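PDB 1QYD: bifunctional pinoresinol-lariciresinol reductase 1 from Thuja plicata, which reduces pinoresinol stepwise to lariciresinol and secoisolariciresinol in lignan biosynthesis, taking the 4R-hydride from NADPH. Local coordinates for residues R6-G11 and Y32-P37; V80-A85 and L94-L99. All coordinates share one frame; numbering follows the deposited sequence.

Overall arrangement
Both contacts are buried in the nucleotide-binding domain of one subunit, with centres about 10 Å apart, and they share its parallel sheet. Contact 1 joins the neighbouring strands 7-10 and 31-34 edge to edge, mainly through backbone hydrogen bonds, and ends at residues inferred to bind NADP(+). Contact 2 sets strand 79-82 and the turn after it against the start of helix 96-105, through side chains alone. Strand 7-10 connects them: it runs beside strand 79-82, where Leu8 O and Ile81 N are probably hydrogen-bonded at 2.8 Å, and Val10 packs on Leu84 and Leu99. At their margins Pro37 and Leu94 meet the second subunit.

Contact 1: residues R6-G11 and Y32-P37; sequences RVLIVG and YVLFRP
Tyr32 begins the pairing with Val7: its N donates to Val7 O at 3.0 Å. From there the Tyr32 side chain can be traced outward. CB rests 3.4 Å from Val7 O and, on the Leu8 side, 3.9 Å from Leu8 CD1. CG lies beside the backbone N, anti to the carbonyl carbon (chi1 -65°), and stays near Val7 O; CD1 is 3.7 Å from that oxygen, which approaches the ring obliquely. The side chain also touches Val77 and, on strand 58-60, Ile60.

Beyond it Ile9 N donates to Tyr32 O at 2.9 Å, and Leu34 N gives Ile9 O a weak bond, bent to 128°. This is the parallel pairing of a Rossmann beta-alpha-beta unit, strand 7-10, helix 17-26, strand 31-34. On one face Leu8 CD1 reaches 3.9 Å from Leu34 CB, and Val10 CB is 4.2 Å from Leu34 CB; on the other Ile9 and Val33 both pack on Val21 of the helix. Past the strands, water 1 donates to Leu34 O and accepts weakly from Gly11 N. Arg36, bent at its second torsion, has Gly11 N over one guanidinium face, offset toward the rim, and makes a weak bond from NH2 to Gly11 O, 3.1 Å long. Gly11, Arg36 and nearby Lys45 are all inferred to bind NADP(+).

Contact 2: residues V80-A85 and L94-L99; sequences VISALA and LEQLKL
Ser82 OG lies 2.6 Å from the atom modelled as Gln96 NE2, the closest approach of the two segments. The amide is probably turned over in the model, and with the flip this pair may be a hydrogen bond. The Ser82 side chain leaves its CA toward the 94-99 segment, and OG stands anti to the backbone N (chi1 162°), while Gln96 comes to meet it tip to tip on a chain extended beyond CG.

Apolar groups pack on either side of this pair along the strand and the turn after it. Val80 CG2 touches Leu99 CD1 at 4.1 Å, the two side chains passing one another head to tail. Leu84 CD1 reaches alongside the Gln96 chain, 4.2 Å from CG, and is 4.4 Å from Leu99 CD2. Leu99 thus spans from Val80 to Leu84, and Val10 of the adjacent strand also touches Val80 and Ser82.

Strand 79-82 and helix 96-105 form a later beta-alpha-beta unit of the Rossmann sheet, completed by strand 111-113. If the turned amide does bond to Ser82 OG, a buried hydroxyl gains a partner in a contact otherwise made of aliphatic carbons.

Contact 1: residues R6-G11 and Y32-P37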
# COMPACT_ATOMS: atom_id res chain seq x y z
N ARG A 6 -6.53 27.51 17.68
CA ARG A 6 -5.18 27.27 17.26
C ARG A 6 -5.10 26.05 16.39
O ARG A 6 -5.38 24.92 16.81
CB ARG A 6 -4.32 27.14 18.50
CG ARG A 6 -4.14 28.50 19.15
CD ARG A 6 -3.25 28.44 20.37
NE ARG A 6 -2.91 29.78 20.81
CZ ARG A 6 -2.12 30.00 21.87
NH1 ARG A 6 -1.61 28.98 22.58
NH2 ARG A 6 -1.81 31.27 22.19
N VAL A 7 -4.75 26.31 15.12
CA VAL A 7 -4.78 25.19 14.21
C VAL A 7 -3.42 24.77 13.77
O VAL A 7 -2.48 25.55 13.63
CB VAL A 7 -5.72 25.49 12.95
CG1 VAL A 7 -6.97 26.25 13.43
CG2 VAL A 7 -5.00 26.29 11.89
N LEU A 8 -3.32 23.47 13.65
CA LEU A 8 -2.10 22.85 13.22
C LEU A 8 -2.46 22.16 11.92
O LEU A 8 -3.37 21.33 11.91
CB LEU A 8 -1.65 21.83 14.26
CG LEU A 8 -0.38 21.01 14.01
CD1 LEU A 8 0.82 21.90 13.68
CD2 LEU A 8 -0.01 20.28 15.28
N ILE A 9 -1.80 22.55 10.82
CA ILE A 9 -2.02 21.85 9.58
C ILE A 9 -0.77 21.10 9.24
O ILE A 9 0.36 21.59 9.19
CB ILE A 9 -2.39 22.81 8.43
CG1 ILE A 9 -3.56 23.66 8.85
CG2 ILE A 9 -2.90 22.02 7.21
CD1 ILE A 9 -3.43 25.08 8.39
N VAL A 10 -1.04 19.83 9.08
CA VAL A 10 -0.05 18.86 8.72
C VAL A 10 -0.51 18.43 7.34
O VAL A 10 -1.70 18.31 7.11
CB VAL A 10 -0.08 17.83 9.89
CG1 VAL A 10 -1.46 17.57 10.49
CG2 VAL A 10 0.47 16.55 9.34
N GLY A 11 0.35 18.28 6.33
CA GLY A 11 -0.06 18.03 4.95
C GLY A 11 -0.16 19.31 4.08
O GLY A 11 -0.13 19.26 2.85
N TYR A 32 -0.36 27.33 12.47
CA TYR A 32 0.85 26.56 12.60
C TYR A 32 0.83 25.54 11.48
O TYR A 32 -0.19 24.90 11.25
CB TYR A 32 0.90 25.77 13.89
CG TYR A 32 0.95 26.46 15.24
CD1 TYR A 32 -0.04 27.35 15.68
CD2 TYR A 32 2.00 26.13 16.07
CE1 TYR A 32 0.02 27.89 16.98
CE2 TYR A 32 2.09 26.66 17.36
CZ TYR A 32 1.10 27.54 17.82
OH TYR A 32 1.21 28.02 19.13
N VAL A 33 1.97 25.33 10.82
CA VAL A 33 2.06 24.34 9.77
C VAL A 33 3.20 23.41 10.02
O VAL A 33 4.38 23.71 9.81
CB VAL A 33 2.26 24.97 8.32
CG1 VAL A 33 2.58 23.96 7.24
CG2 VAL A 33 0.92 25.49 7.85
N LEU A 34 2.80 22.19 10.37
CA LEU A 34 3.78 21.15 10.51
C LEU A 34 4.17 20.70 9.12
O LEU A 34 3.34 20.44 8.24
CB LEU A 34 3.23 19.95 11.26
CG LEU A 34 4.23 18.95 11.85
CD1 LEU A 34 3.61 18.51 13.15
CD2 LEU A 34 4.55 17.78 10.94
N PHE A 35 5.49 20.73 9.01
CA PHE A 35 6.12 20.17 7.84
C PHE A 35 7.26 19.26 8.21
O PHE A 35 8.07 19.47 9.11
CB PHE A 35 6.61 21.26 6.92
CG PHE A 35 7.82 22.05 7.36
CD1 PHE A 35 9.09 21.66 6.90
CD2 PHE A 35 7.66 23.19 8.14
CE1 PHE A 35 10.22 22.42 7.23
CE2 PHE A 35 8.80 23.93 8.46
CZ PHE A 35 10.07 23.55 8.01
N ARG A 36 7.29 18.27 7.35
CA ARG A 36 8.17 17.12 7.32
C ARG A 36 9.65 17.52 7.16
O ARG A 36 10.01 18.68 7.28
CB ARG A 36 7.70 16.22 6.17
CG ARG A 36 6.22 16.21 5.63
CD ARG A 36 5.68 17.50 4.95
NE ARG A 36 4.54 17.32 4.05
CZ ARG A 36 3.61 18.26 3.80
NH1 ARG A 36 3.63 19.46 4.38
NH2 ARG A 36 2.66 18.01 2.89
N PRO A 37 10.58 16.59 6.94
CA PRO A 37 11.70 16.81 6.02
C PRO A 37 11.52 16.34 4.57
O PRO A 37 11.43 15.16 4.22
CB PRO A 37 12.85 16.14 6.72
CG PRO A 37 12.20 14.95 7.36
CD PRO A 37 10.90 15.54 7.90
O HOH W 1 3.59 18.01 7.27

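Contact 2: residues V80-A85 and L94-L99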
# COMPACT_ATOMS: atom_id res chain seq x y z
N VAL A 80 -6.53 20.29 15.04
CA VAL A 80 -5.50 19.74 14.14
C VAL A 80 -6.22 19.28 12.85
O VAL A 80 -7.20 18.53 12.85
CB VAL A 80 -4.72 18.54 14.76
CG1 VAL A 80 -5.68 17.68 15.55
CG2 VAL A 80 -4.09 17.66 13.67
N ILE A 81 -5.74 19.79 11.72
CA ILE A 81 -6.29 19.45 10.42
C ILE A 81 -5.25 18.69 9.64
O ILE A 81 -4.14 19.17 9.49
CB ILE A 81 -6.71 20.74 9.69
CG1 ILE A 81 -7.80 21.44 10.45
CG2 ILE A 81 -7.32 20.41 8.33
CD1 ILE A 81 -8.06 22.82 9.84
N SER A 82 -5.53 17.47 9.22
CA SER A 82 -4.61 16.76 8.35
C SER A 82 -5.01 16.80 6.88
O SER A 82 -6.08 16.32 6.50
CB SER A 82 -4.53 15.34 8.81
OG SER A 82 -3.98 14.49 7.80
N ALA A 83 -4.16 17.32 5.99
CA ALA A 83 -4.41 17.30 4.54
C ALA A 83 -3.35 16.47 3.86
O ALA A 83 -2.91 16.72 2.73
CB ALA A 83 -4.37 18.71 3.98
N LEU A 84 -2.92 15.44 4.59
CA LEU A 84 -1.88 14.49 4.20
C LEU A 84 -2.26 13.56 3.07
O LEU A 84 -3.01 12.61 3.31
CB LEU A 84 -1.45 13.64 5.44
CG LEU A 84 -0.31 14.23 6.29
CD1 LEU A 84 -0.06 13.51 7.62
CD2 LEU A 84 0.92 14.17 5.41
N ALA A 85 -1.78 13.81 1.84
CA ALA A 85 -2.06 12.95 0.68
C ALA A 85 -1.14 13.09 -0.54
O ALA A 85 -0.59 14.17 -0.82
CB ALA A 85 -3.48 13.19 0.15
N LEU A 94 -2.25 6.53 5.79
CA LEU A 94 -2.03 5.70 6.98
C LEU A 94 -0.95 6.15 7.98
O LEU A 94 -0.66 5.46 8.95
CB LEU A 94 -1.74 4.30 6.49
CG LEU A 94 -2.81 3.22 6.41
CD1 LEU A 94 -4.21 3.76 6.19
CD2 LEU A 94 -2.41 2.34 5.29
N GLU A 95 -0.29 7.29 7.71
CA GLU A 95 0.69 7.96 8.57
C GLU A 95 -0.05 8.70 9.66
O GLU A 95 0.45 8.93 10.75
CB GLU A 95 1.50 8.98 7.79
CG GLU A 95 2.60 8.37 6.93
CD GLU A 95 3.94 8.08 7.61
OE1 GLU A 95 4.49 8.98 8.27
OE2 GLU A 95 4.45 6.97 7.45
N GLN A 96 -1.25 9.13 9.31
CA GLN A 96 -2.20 9.78 10.18
C GLN A 96 -2.57 8.95 11.41
O GLN A 96 -3.18 9.51 12.31
CB GLN A 96 -3.46 10.04 9.44
CG GLN A 96 -3.25 10.89 8.24
CD GLN A 96 -4.58 11.16 7.60
OE1 GLN A 96 -5.06 10.40 6.78
NE2 GLN A 96 -5.24 12.23 7.99
N LEU A 97 -2.28 7.63 11.44
CA LEU A 97 -2.54 6.74 12.57
C LEU A 97 -1.66 7.12 13.76
O LEU A 97 -2.15 7.28 14.88
CB LEU A 97 -2.33 5.30 12.11
CG LEU A 97 -3.50 4.77 11.22
CD1 LEU A 97 -3.13 3.50 10.52
CD2 LEU A 97 -4.71 4.44 12.07
N LYS A 98 -0.37 7.36 13.46
CA LYS A 98 0.64 7.96 14.32
C LYS A 98 0.12 9.27 14.87
O LYS A 98 0.17 9.49 16.07
CB LYS A 98 1.92 8.30 13.56
CG LYS A 98 2.53 7.22 12.68
CD LYS A 98 3.89 7.69 12.25
CE LYS A 98 4.71 6.51 11.73
NZ LYS A 98 4.25 6.07 10.42
N LEU A 99 -0.38 10.17 14.02
CA LEU A 99 -1.04 11.39 14.49
C LEU A 99 -2.29 11.16 15.36
O LEU A 99 -2.62 12.02 16.17
CB LEU A 99 -1.32 12.20 13.23
CG LEU A 99 -1.93 13.60 13.12
CD1 LEU A 99 -1.33 14.61 14.06
CD2 LEU A 99 -1.67 14.03 11.70